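Local coordinates for protein acyl-CoA dehydrogenase (Bacillus subtilis, PDB 5LNX) that catalyses the FAD-dependent dehydrogenation of saturated acyl-CoA thioesters to their 2,3-dehydroacyl-CoA products, handing the electrons to an acceptor, at residues T89-N94 with G119-T124; A160-I165 with V184-P189; G50-E55 with V65-A70; I77-G82 with L200-S205. All coordinates share one frame; numbering follows the deposited sequence.

Contact 1 (T89-N94 with G119-T124). With FAD (flavin-adenine dinucleotide), chain S.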
loop_
_atom_site.group_PDB
_atom_site.type_symbol
_atom_site.label_atom_id
_atom_site.label_comp_id
_atom_site.label_asym_id
_atom_site.label_seq_id
_atom_site.Cartn_x
_atom_site.Cartn_y
_atom_site.Cartn_z
ATOM N N THR D 89 28.808 18.976 3.543
ATOM C CA THR D 89 29.880 18.174 2.922
ATOM C C THR D 89 29.696 17.836 1.463
ATOM O O THR D 89 30.579 18.072 0.655
ATOM C CB THR D 89 30.010 16.834 3.644
ATOM O OG1 THR D 89 29.966 17.081 5.051
ATOM C CG2 THR D 89 31.289 16.109 3.258
ATOM N N SER D 90 28.540 17.255 1.163
ATOM C CA SER D 90 28.277 16.584 -0.093
ATOM C C SER D 90 28.014 17.578 -1.245
ATOM O O SER D 90 28.261 17.292 -2.423
ATOM C CB SER D 90 27.056 15.702 0.127
ATOM O OG SER D 90 25.904 16.511 0.294
ATOM N N VAL D 91 27.407 18.702 -0.894
ATOM C CA VAL D 91 27.071 19.747 -1.872
ATOM C C VAL D 91 27.573 21.164 -1.517
ATOM O O VAL D 91 27.567 22.049 -2.367
ATOM C CB VAL D 91 25.562 19.782 -2.144
ATOM C CG1 VAL D 91 25.122 18.466 -2.766
ATOM C CG2 VAL D 91 24.771 20.092 -0.880
ATOM N N GLY D 92 28.035 21.359 -0.284
ATOM C CA GLY D 92 28.699 22.600 0.120
ATOM C C GLY D 92 30.217 22.582 0.013
ATOM O O GLY D 92 30.842 23.619 -0.167
ATOM N N THR D 93 30.820 21.411 0.171
ATOM C CA THR D 93 32.295 21.294 0.202
ATOM C C THR D 93 32.813 20.444 -0.978
ATOM O O THR D 93 33.841 20.765 -1.587
ATOM C CB THR D 93 32.873 20.775 1.545
ATOM O OG1 THR D 93 32.892 19.364 1.469
ATOM C CG2 THR D 93 32.074 21.207 2.787
ATOM N N ASN D 94 32.101 19.365 -1.304
ATOM C CA ASN D 94 32.554 18.407 -2.336
ATOM C C ASN D 94 32.641 19.007 -3.741
ATOM O O ASN D 94 33.537 18.661 -4.505
ATOM C CB ASN D 94 31.661 17.147 -2.361
ATOM C CG ASN D 94 32.064 16.093 -1.330
ATOM O OD1 ASN D 94 32.994 16.278 -0.551
ATOM N ND2 ASN D 94 31.391 14.952 -1.374
ATOM N N GLY D 119 28.930 25.256 5.054
ATOM C CA GLY D 119 28.688 25.169 3.622
ATOM C C GLY D 119 27.211 25.100 3.270
ATOM O O GLY D 119 26.399 24.549 4.008
ATOM N N ALA D 120 26.887 25.606 2.085
ATOM C CA ALA D 120 25.520 25.653 1.607
ATOM C C ALA D 120 25.548 25.406 0.095
ATOM O O ALA D 120 26.609 25.474 -0.506
ATOM C CB ALA D 120 24.927 27.012 1.876
ATOM N N PHE D 121 24.367 25.240 -0.506
ATOM C CA PHE D 121 24.220 24.735 -1.919
ATOM C C PHE D 121 23.433 25.472 -2.985
ATOM O O PHE D 121 23.571 25.187 -4.178
ATOM C CB PHE D 121 23.870 23.242 -1.870
ATOM C CG PHE D 121 23.644 22.608 -3.208
ATOM C CD1 PHE D 121 24.703 22.416 -4.087
ATOM C CD2 PHE D 121 22.375 22.159 -3.568
ATOM C CE1 PHE D 121 24.509 21.763 -5.289
ATOM C CE2 PHE D 121 22.169 21.527 -4.787
ATOM C CZ PHE D 121 23.241 21.325 -5.647
ATOM N N ALA D 122 22.666 26.457 -2.617
ATOM C CA ALA D 122 22.162 27.361 -3.650
ATOM C C ALA D 122 21.946 26.926 -5.140
ATOM O O ALA D 122 22.508 27.528 -6.082
ATOM C CB ALA D 122 22.794 28.755 -3.625
ATOM N N LEU D 123 20.964 26.054 -5.350
ATOM C CA LEU D 123 20.449 25.715 -6.706
ATOM C C LEU D 123 19.006 26.147 -6.954
ATOM O O LEU D 123 18.705 26.871 -7.922
ATOM C CB LEU D 123 20.561 24.216 -6.904
ATOM C CG LEU D 123 20.025 23.597 -8.182
ATOM C CD1 LEU D 123 20.688 24.161 -9.430
ATOM C CD2 LEU D 123 20.205 22.089 -8.081
ATOM N N THR D 124 18.127 25.748 -6.050
ATOM C CA THR D 124 16.672 25.919 -6.212
ATOM C C THR D 124 16.194 27.388 -6.235
ATOM O O THR D 124 16.723 28.249 -5.495
ATOM C CB THR D 124 15.907 25.158 -5.087
ATOM O OG1 THR D 124 16.351 23.797 -5.088
ATOM C CG2 THR D 124 14.394 25.185 -5.287
HETATM P PA FAD S . 8.199 21.156 -7.753
HETATM O O1A FAD S . 9.537 20.578 -8.182
HETATM O O2A FAD S . 7.448 22.183 -8.535
HETATM O O5B FAD S . 7.239 19.868 -7.640
HETATM C C5B FAD S . 5.921 19.871 -7.112
HETATM C C4B FAD S . 5.465 18.413 -7.133
HETATM O O4B FAD S . 5.309 18.071 -8.489
HETATM C C3B FAD S . 6.493 17.464 -6.538
HETATM O O3B FAD S . 5.862 16.352 -5.892
HETATM C C2B FAD S . 7.252 16.943 -7.724
HETATM O O2B FAD S . 7.542 15.565 -7.565
HETATM C C1B FAD S . 6.244 17.068 -8.822
HETATM N N9A FAD S . 6.767 17.319 -10.157
HETATM C C8A FAD S . 7.058 18.501 -10.747
HETATM N N7A FAD S . 7.429 18.288 -12.047
HETATM C C5A FAD S . 7.380 16.949 -12.270
HETATM C C6A FAD S . 7.605 16.015 -13.378
HETATM N N6A FAD S . 8.018 16.438 -14.582
HETATM N N1A FAD S . 7.369 14.702 -13.168
HETATM C C2A FAD S . 6.940 14.187 -12.005
HETATM N N3A FAD S . 6.718 14.981 -10.954
HETATM C C4A FAD S . 6.905 16.325 -11.027
HETATM N N1 FAD S . 17.233 23.500 -2.668
HETATM C C2 FAD S . 18.559 23.715 -2.847
HETATM O O2 FAD S . 18.928 24.117 -3.958
HETATM N N3 FAD S . 19.490 23.506 -1.892
HETATM C C4 FAD S . 19.158 23.073 -0.669
HETATM O O4 FAD S . 20.025 22.885 0.219
HETATM C C4X FAD S . 17.728 22.836 -0.393
HETATM N N5 FAD S . 17.323 22.403 0.820
HETATM C C5X FAD S . 16.010 22.208 1.079
HETATM C C6 FAD S . 15.658 21.849 2.354
HETATM C C7 FAD S . 14.351 21.596 2.686
HETATM C C7M FAD S . 14.109 21.095 4.088
HETATM C C8 FAD S . 13.298 21.782 1.651
HETATM C C8M FAD S . 11.837 21.536 1.917
HETATM C C9 FAD S . 13.647 22.182 0.385
HETATM C C9A FAD S . 14.971 22.416 0.038
HETATM N N10 FAD S . 15.366 22.890 -1.255
HETATM C C10 FAD S . 16.750 23.079 -1.490
HETATM C "C1'" FAD S . 14.398 23.052 -2.350
HETATM C "C2'" FAD S . 14.021 21.651 -2.887
HETATM O "O2'" FAD S . 15.106 20.940 -3.512
HETATM C "C3'" FAD S . 12.824 21.740 -3.823
HETATM O "O3'" FAD S . 11.651 21.883 -3.025
HETATM C "C4'" FAD S . 12.741 20.528 -4.740
HETATM O "O4'" FAD S . 13.849 20.555 -5.657
HETATM C "C5'" FAD S . 11.396 20.445 -5.505
HETATM O "O5'" FAD S . 10.990 21.615 -6.217
HETATM P P FAD S . 9.682 22.507 -5.818
HETATM O O1P FAD S . 9.503 23.670 -6.778
HETATM O O2P FAD S . 9.735 22.808 -4.345
HETATM O O3P FAD S . 8.357 21.676 -6.227
#
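V91 lies over one face of the F121 ring, its CB 3.8 Å from the ring centroid and 29° off the normal, a CH-pi contact between side chains that cross at about a right angle. V91 CG2 packs on F121 CB, while CG1 reaches over the ring toward its rim. At the edge of the same ring, near its plane, stands the flavin: F121 CD2 is 3.6 Å from FAD N3. In F121 a chi1 of 178° puts CG anti to the backbone N; the ring lies between V91 and the pyrimidine side of the isoalloxazine. An alanine here would probably leave V91 CB and CG1 without the ring they cover and open a gap beside FAD N3.

Two and three residues on, L123 and T124 bind the pyrimidine ring directly. FAD O2 receives two backbone bonds, from L123 N at 3.1 Å and from T124 N at 2.8 Å, and T124 OG1 donates to FAD N1 at 2.6 Å. These donors would be expected to favour negative charge at N1 and O2 in the reduced flavin. Further out, G92 CA approaches A120 O at 3.6 Å, and T89 O accepts from both T93 OG1 and N94 N where helix 79-90 ends. F167 and L237 add to the packing of F121. Together this is the flavin-binding site of an acyl-CoA dehydrogenase, where the N-terminal helical domain meets the middle beta domain.

Contact 2 (A160-I165 with V184-P189); sequences AADIYI and VEKNTP
The carbonyl oxygen of V184 takes the shortest polar bond here, from Y164 N at 2.7 Å and almost straight (175°), nearly along the C=O axis. I163 CA adds a CA-H...O contact to the same oxygen at 3.5 Å. In return V184 N donates to Y164 O at 3.0 Å, from above the carbonyl plane, so Y164 and V184 form an antiparallel hydrogen-bonded pair. The neighbouring I163 and E185 are a non-hydrogen-bonded pair whose side chains run alongside each other on the opposite face, I163 CD1 reaching E185 CG.

Where the strands end, D162 O accepts from K186 N at 2.9 Å and is also met by E185 CA. The lysine chain runs close to A161, with K186 CD 3.4 Å from A161 O, and lies side by side with the D162 side chain. A bend at chi4 of K186 (-75°) places K186 NZ 3.3 Å from D162 OD1, a salt bridge whose hydrogen bond is weak. The other carboxylate oxygen, OD2, accepts from L118 N. K186 CB comes to the edge of the Y164 ring, and A161 CB sits over one face, toward the rim. The phenol OH bonds to G159 N, and E185 OE1 to Y108 OH.

A type I turn from E185 to T188 then leads the chain away. The pairing belongs to the open end of the beta hairpin formed by strands 163-169 and 179-185, in the middle beta domain of the acyl-CoA dehydrogenase fold.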
loop_
_atom_site.group_PDB
_atom_site.type_symbol
_atom_site.label_atom_id
_atom_site.label_comp_id
_atom_site.label_asym_id
_atom_site.label_seq_id
_atom_site.Cartn_x
_atom_site.Cartn_y
_atom_site.Cartn_z
ATOM N N ALA D 160 23.548 30.691 8.385
ATOM C CA ALA D 160 24.615 30.084 9.181
ATOM C C ALA D 160 25.817 29.933 8.282
ATOM O O ALA D 160 26.956 29.914 8.736
ATOM C CB ALA D 160 24.182 28.718 9.720
ATOM N N ALA D 161 25.548 29.759 7.001
ATOM C CA ALA D 161 26.581 29.362 6.071
ATOM C C ALA D 161 27.511 30.520 5.685
ATOM O O ALA D 161 27.075 31.667 5.535
ATOM C CB ALA D 161 25.978 28.737 4.835
ATOM N N ASP D 162 28.794 30.164 5.531
ATOM C CA ASP D 162 29.883 31.074 5.144
ATOM C C ASP D 162 30.187 30.999 3.642
ATOM O O ASP D 162 30.558 32.000 3.009
ATOM C CB ASP D 162 31.168 30.725 5.920
ATOM C CG ASP D 162 30.989 30.792 7.421
ATOM O OD1 ASP D 162 31.003 31.916 7.974
ATOM O OD2 ASP D 162 30.818 29.721 8.048
ATOM N N ILE D 163 30.082 29.787 3.106
ATOM C CA ILE D 163 30.274 29.512 1.688
ATOM C C ILE D 163 28.960 28.995 1.101
ATOM O O ILE D 163 28.345 28.085 1.665
ATOM C CB ILE D 163 31.346 28.414 1.474
ATOM C CG1 ILE D 163 32.736 28.899 1.894
ATOM C CG2 ILE D 163 31.279 27.840 0.061
ATOM C CD1 ILE D 163 33.419 29.903 0.993
ATOM N N TYR D 164 28.566 29.549 -0.049
ATOM C CA TYR D 164 27.407 29.048 -0.818
ATOM C C TYR D 164 27.806 28.652 -2.247
ATOM O O TYR D 164 28.073 29.507 -3.089
ATOM C CB TYR D 164 26.271 30.075 -0.890
ATOM C CG TYR D 164 25.691 30.524 0.426
ATOM C CD1 TYR D 164 26.406 31.375 1.257
ATOM C CD2 TYR D 164 24.391 30.193 0.803
ATOM C CE1 TYR D 164 25.879 31.829 2.465
ATOM C CE2 TYR D 164 23.851 30.653 2.006
ATOM C CZ TYR D 164 24.605 31.473 2.826
ATOM O OH TYR D 164 24.115 31.920 4.029
ATOM N N ILE D 165 27.798 27.344 -2.515
ATOM C CA ILE D 165 27.995 26.821 -3.875
ATOM C C ILE D 165 26.752 27.148 -4.693
ATOM O O ILE D 165 25.669 26.602 -4.459
ATOM C CB ILE D 165 28.245 25.301 -3.915
ATOM C CG1 ILE D 165 29.408 24.901 -3.014
ATOM C CG2 ILE D 165 28.484 24.847 -5.339
ATOM C CD1 ILE D 165 30.635 25.801 -3.058
ATOM N N VAL D 184 30.420 31.254 -3.740
ATOM C CA VAL D 184 29.989 32.541 -3.181
ATOM C C VAL D 184 30.244 32.602 -1.677
ATOM O O VAL D 184 29.819 31.722 -0.936
ATOM C CB VAL D 184 28.504 32.829 -3.450
ATOM C CG1 VAL D 184 28.139 34.234 -2.967
ATOM C CG2 VAL D 184 28.206 32.692 -4.934
ATOM N N GLU D 185 30.919 33.661 -1.252
ATOM C CA GLU D 185 31.206 33.924 0.150
ATOM C C GLU D 185 30.121 34.808 0.735
ATOM O O GLU D 185 29.568 35.673 0.053
ATOM C CB GLU D 185 32.568 34.609 0.309
ATOM C CG GLU D 185 33.739 33.782 -0.217
ATOM C CD GLU D 185 35.109 34.426 -0.013
ATOM O OE1 GLU D 185 36.051 34.238 -0.838
ATOM O OE2 GLU D 185 35.275 35.088 1.026
ATOM N N LYS D 186 29.859 34.618 2.020
ATOM C CA LYS D 186 28.665 35.184 2.690
ATOM C C LYS D 186 28.697 36.724 2.811
ATOM O O LYS D 186 27.670 37.396 2.676
ATOM C CB LYS D 186 28.468 34.495 4.063
ATOM C CG LYS D 186 29.141 35.147 5.267
ATOM C CD LYS D 186 28.676 34.491 6.560
ATOM C CE LYS D 186 29.033 35.314 7.785
ATOM N NZ LYS D 186 30.483 35.211 8.111
ATOM N N ASN D 187 29.886 37.268 3.018
ATOM C CA ASN D 187 30.100 38.721 3.089
ATOM C C ASN D 187 30.192 39.437 1.715
ATOM O O ASN D 187 30.760 40.524 1.596
ATOM C CB ASN D 187 31.352 39.012 3.950
ATOM C CG ASN D 187 31.193 38.542 5.397
ATOM O OD1 ASN D 187 30.088 38.543 5.958
ATOM N ND2 ASN D 187 32.304 38.182 6.017
ATOM N N THR D 188 29.608 38.830 0.691
ATOM C CA THR D 188 29.651 39.346 -0.667
ATOM C C THR D 188 28.715 40.560 -0.786
ATOM O O THR D 188 27.561 40.504 -0.337
ATOM C CB THR D 188 29.260 38.200 -1.639
ATOM O OG1 THR D 188 29.711 38.438 -2.980
ATOM N N PRO D 189 29.231 41.689 -1.332
ATOM C CA PRO D 189 28.416 42.886 -1.619
ATOM C C PRO D 189 27.220 42.550 -2.512
ATOM O O PRO D 189 27.392 41.878 -3.527
ATOM C CB PRO D 189 29.390 43.804 -2.374
ATOM C CG PRO D 189 30.741 43.380 -1.927
ATOM C CD PRO D 189 30.653 41.910 -1.652
#

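Contact 3 (G50-E55 with V65-A70); sequences GIPVPE and VSYILA
P52 rests its ring on one face of Y67, with CG 3.5 Å from Y67 CG and 3.9 Å from the ring centroid, 28° off the normal, which makes a CH-pi contact. The proline CD lies nearest Y67 CD1, while its CB packs on Y67 CB. On the helix, Y67 has CG anti to the backbone N (chi1 157°), which puts CG, the ring atom nearest P52 CG, against the proline.

I51 packs beside the tyrosine with two branches. CG2 lies against the helix backbone, 4.0 Å from Y67 CA and 4.2 Å from Y67 CB. The other branch runs on extended (chi2 -165°), and I51 CD1 touches A70 CB at 3.8 Å, three residues, nearly one helical turn, beyond the tyrosine. M10 of helix 9-32 also packs on I51.

Helix 79-90 also packs on the tyrosine, through S86, T89 and S90. An alanine at Y67 would probably leave P52 without the ring beneath its CG and open a gap toward T89 and S90. No hydrogen bond crosses between the two segments: methyl groups, a proline ring and an aromatic face do the joining, so the loop after helix 37-45 is held to helix 64-77 by shape and dispersion rather than by directional bonds, and its backbone is tied instead to A60, G61 and A62.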
loop_
_atom_site.group_PDB
_atom_site.type_symbol
_atom_site.label_atom_id
_atom_site.label_comp_id
_atom_site.label_asym_id
_atom_site.label_seq_id
_atom_site.Cartn_x
_atom_site.Cartn_y
_atom_site.Cartn_z
ATOM N N GLY D 50 34.424 17.243 7.862
ATOM C CA GLY D 50 35.067 16.984 6.592
ATOM C C GLY D 50 35.531 15.558 6.474
ATOM O O GLY D 50 36.698 15.292 6.266
ATOM N N ILE D 51 34.596 14.629 6.575
ATOM C CA ILE D 51 34.938 13.206 6.805
ATOM C C ILE D 51 35.473 12.501 5.550
ATOM O O ILE D 51 36.476 11.789 5.633
ATOM C CB ILE D 51 33.761 12.406 7.400
ATOM C CG1 ILE D 51 33.253 13.121 8.660
ATOM C CG2 ILE D 51 34.166 10.936 7.619
ATOM C CD1 ILE D 51 32.347 12.291 9.542
ATOM N N PRO D 52 34.827 12.715 4.381
ATOM C CA PRO D 52 35.349 12.148 3.152
ATOM C C PRO D 52 36.272 13.128 2.400
ATOM O O PRO D 52 36.558 12.938 1.212
ATOM C CB PRO D 52 34.069 11.864 2.362
ATOM C CG PRO D 52 33.059 12.847 2.873
ATOM C CD PRO D 52 33.627 13.521 4.090
ATOM N N VAL D 53 36.724 14.159 3.102
ATOM C CA VAL D 53 37.724 15.095 2.588
ATOM C C VAL D 53 39.122 14.532 2.879
ATOM O O VAL D 53 39.339 13.961 3.938
ATOM C CB VAL D 53 37.618 16.478 3.267
ATOM C CG1 VAL D 53 38.543 17.477 2.578
ATOM C CG2 VAL D 53 36.184 16.994 3.250
ATOM N N PRO D 54 40.064 14.661 1.928
ATOM C CA PRO D 54 41.404 14.220 2.277
ATOM C C PRO D 54 42.114 15.135 3.266
ATOM O O PRO D 54 41.727 16.278 3.461
ATOM C CB PRO D 54 42.128 14.205 0.936
ATOM C CG PRO D 54 41.054 13.999 -0.067
ATOM C CD PRO D 54 39.872 14.730 0.468
ATOM N N GLU D 55 43.168 14.589 3.858
ATOM C CA GLU D 55 43.921 15.202 4.961
ATOM C C GLU D 55 44.747 16.373 4.486
ATOM O O GLU D 55 44.902 17.379 5.189
ATOM C CB GLU D 55 44.850 14.098 5.500
ATOM C CG GLU D 55 45.707 14.397 6.753
ATOM C CD GLU D 55 45.341 13.472 7.905
ATOM O OE1 GLU D 55 45.864 13.673 9.045
ATOM O OE2 GLU D 55 44.525 12.539 7.650
ATOM N N VAL D 65 31.690 5.555 2.620
ATOM C CA VAL D 65 30.903 4.687 3.518
ATOM C C VAL D 65 30.945 5.210 4.968
ATOM O O VAL D 65 29.913 5.453 5.574
ATOM C CB VAL D 65 31.399 3.232 3.470
ATOM C CG1 VAL D 65 30.789 2.392 4.596
ATOM C CG2 VAL D 65 31.075 2.621 2.117
ATOM N N SER D 66 32.150 5.453 5.476
ATOM C CA SER D 66 32.331 6.059 6.798
ATOM C C SER D 66 31.542 7.364 6.979
ATOM O O SER D 66 30.985 7.636 8.047
ATOM C CB SER D 66 33.802 6.342 7.036
ATOM O OG SER D 66 34.582 5.171 6.913
ATOM N N TYR D 67 31.535 8.173 5.926
ATOM C CA TYR D 67 30.864 9.459 5.934
ATOM C C TYR D 67 29.350 9.286 5.992
ATOM O O TYR D 67 28.661 9.961 6.748
ATOM C CB TYR D 67 31.263 10.255 4.679
ATOM C CG TYR D 67 30.263 11.331 4.291
ATOM C CD1 TYR D 67 30.069 12.444 5.093
ATOM C CD2 TYR D 67 29.511 11.208 3.138
ATOM C CE1 TYR D 67 29.163 13.424 4.746
ATOM C CE2 TYR D 67 28.591 12.169 2.783
ATOM C CZ TYR D 67 28.429 13.288 3.582
ATOM O OH TYR D 67 27.503 14.250 3.228
ATOM N N ILE D 68 28.844 8.457 5.106
ATOM C CA ILE D 68 27.406 8.178 5.013
ATOM C C ILE D 68 26.960 7.504 6.286
ATOM O O ILE D 68 25.890 7.783 6.819
ATOM C CB ILE D 68 27.099 7.233 3.850
ATOM C CG1 ILE D 68 26.628 8.013 2.630
ATOM C CG2 ILE D 68 25.707 6.618 3.950
ATOM C CD1 ILE D 68 27.431 8.897 1.699
ATOM N N LEU D 69 27.811 6.618 6.766
ATOM C CA LEU D 69 27.647 5.979 8.074
ATOM C C LEU D 69 27.445 6.998 9.182
ATOM O O LEU D 69 26.552 6.867 10.019
ATOM C CB LEU D 69 28.882 5.125 8.348
ATOM C CG LEU D 69 29.101 4.355 9.621
ATOM C CD1 LEU D 69 28.389 3.011 9.497
ATOM C CD2 LEU D 69 30.592 4.134 9.790
ATOM N N ALA D 70 28.270 8.029 9.174
ATOM C CA ALA D 70 28.154 9.102 10.156
ATOM C C ALA D 70 26.751 9.694 10.098
ATOM O O ALA D 70 26.013 9.677 11.091
ATOM C CB ALA D 70 29.213 10.174 9.920
#

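Contact 4 (I77-G82 with L200-S205)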
loop_
_atom_site.group_PDB
_atom_site.type_symbol
_atom_site.label_atom_id
_atom_site.label_comp_id
_atom_site.label_asym_id
_atom_site.label_seq_id
_atom_site.Cartn_x
_atom_site.Cartn_y
_atom_site.Cartn_z
ATOM N N ILE D 77 19.433 10.089 16.048
ATOM C CA ILE D 77 19.179 11.112 17.076
ATOM C C ILE D 77 18.544 12.405 16.551
ATOM O O ILE D 77 17.652 12.945 17.178
ATOM C CB ILE D 77 20.519 11.452 17.786
ATOM C CG1 ILE D 77 21.118 10.170 18.434
ATOM N N SER D 78 19.031 12.922 15.420
ATOM C CA SER D 78 18.525 14.191 14.858
ATOM C C SER D 78 18.658 14.256 13.345
ATOM O O SER D 78 19.757 14.298 12.800
ATOM C CB SER D 78 19.258 15.385 15.434
ATOM O OG SER D 78 18.840 16.604 14.835
ATOM N N ALA D 79 17.523 14.252 12.677
ATOM C CA ALA D 79 17.454 14.368 11.231
ATOM C C ALA D 79 17.953 15.773 10.796
ATOM O O ALA D 79 18.692 15.905 9.829
ATOM C CB ALA D 79 16.017 14.112 10.785
ATOM N N ALA D 80 17.540 16.801 11.535
ATOM C CA ALA D 80 17.975 18.181 11.304
ATOM C C ALA D 80 19.483 18.256 11.225
ATOM O O ALA D 80 20.046 18.703 10.216
ATOM C CB ALA D 80 17.467 19.102 12.405
ATOM N N VAL D 81 20.149 17.861 12.301
ATOM C CA VAL D 81 21.620 17.946 12.332
ATOM C C VAL D 81 22.242 17.046 11.225
ATOM O O VAL D 81 23.308 17.362 10.683
ATOM C CB VAL D 81 22.260 17.827 13.765
ATOM N N GLY D 82 21.523 15.988 10.847
ATOM C CA GLY D 82 21.955 15.072 9.801
ATOM C C GLY D 82 22.024 15.740 8.432
ATOM O O GLY D 82 22.980 15.585 7.687
ATOM N N LEU D 200 7.341 22.627 8.496
ATOM C CA LEU D 200 6.694 21.500 9.213
ATOM C C LEU D 200 7.633 20.807 10.176
ATOM O O LEU D 200 7.227 20.380 11.248
ATOM C CB LEU D 200 6.143 20.465 8.225
ATOM N N GLY D 201 8.907 20.704 9.791
ATOM C CA GLY D 201 9.933 19.996 10.579
ATOM C C GLY D 201 11.377 20.381 10.274
ATOM O O GLY D 201 11.664 21.520 9.937
ATOM N N LEU D 202 12.301 19.438 10.437
ATOM C CA LEU D 202 13.731 19.763 10.560
ATOM C C LEU D 202 13.892 21.063 11.349
ATOM O O LEU D 202 14.418 22.070 10.850
ATOM C CB LEU D 202 14.385 19.903 9.188
ATOM C CG LEU D 202 14.373 18.665 8.282
ATOM C CD1 LEU D 202 15.272 18.892 7.083
ATOM C CD2 LEU D 202 14.810 17.392 9.002
ATOM N N TYR D 203 13.377 21.049 12.570
ATOM C CA TYR D 203 13.572 22.166 13.494
ATOM C C TYR D 203 15.067 22.131 13.936
ATOM O O TYR D 203 15.632 21.070 13.926
ATOM C CB TYR D 203 12.695 21.957 14.737
ATOM C CG TYR D 203 11.231 22.391 14.633
ATOM C CD1 TYR D 203 10.562 22.425 13.418
ATOM C CD2 TYR D 203 10.512 22.744 15.772
ATOM C CE1 TYR D 203 9.235 22.819 13.338
ATOM C CE2 TYR D 203 9.182 23.130 15.704
ATOM C CZ TYR D 203 8.545 23.165 14.484
ATOM O OH TYR D 203 7.221 23.551 14.404
ATOM N N GLY D 204 15.766 23.225 14.244
ATOM C CA GLY D 204 16.089 24.301 13.335
ATOM C C GLY D 204 17.359 24.118 12.470
ATOM O O GLY D 204 18.536 24.606 12.688
ATOM N N SER D 205 17.104 23.388 11.425
ATOM C CA SER D 205 17.937 23.508 10.242
ATOM C C SER D 205 17.519 24.788 9.491
ATOM O O SER D 205 16.487 24.803 8.844
ATOM C CB SER D 205 17.816 22.293 9.340
ATOM O OG SER D 205 18.452 22.570 8.103
#
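L202 packs against A79 and A80 at the start of helix 79-90. From its CB, CG is anti to the carbonyl carbon (chi1 -61°), and the side chain forks. L202 CD2 takes the helix side, 3.9 Å from A79 CB and 3.8 Å from A80 N. CD1 takes the flavin side, toward the methyl carbon C7M of FAD, at the dimethylbenzene end of the isoalloxazine. V83, V356 and Y360 pack on the same leucine, as does Y341 of the second subunit. L202 is thus a residue of the FAD pocket in the acyl-CoA dehydrogenase fold, carried by a loop of the middle beta domain and backed by the N-terminal helical domain.

Within the loop S205 N bonds to L202 O at 3.0 Å, and L202 N bonds to OD1 of D353. The following residues meet A80: A80 CB touches the carbonyl oxygen of Y203 and also lies 4.4 Å from S205 CB. S78 is the N-cap of the helix: S78 OG accepts from V81 N at 3.1 Å, nearly straight at 172°. R352 makes a cation-pi contact with the Y203 ring.

Contacts 1 and 4 both draw on helix 79-90, at its C-terminal and N-terminal ends; their centres are about 17 Å apart, and they meet the same flavin at its pyrimidine and dimethylbenzene ends. Contact 2 extends contact 1 through the sheet: A120 O and I165 N, 3.0 Å apart, probably form a hydrogen bond between neighbouring strands, and A120 CB packs on Y164 CD2. Contact 3 touches contact 1 from the helical side, T89 CG2 lying 3.6 Å from P52 CD and S90 CB 3.5 Å from Y67 OH. Contact 3 lies further from the flavin, the Y67 side chain about 12 Å from FAD.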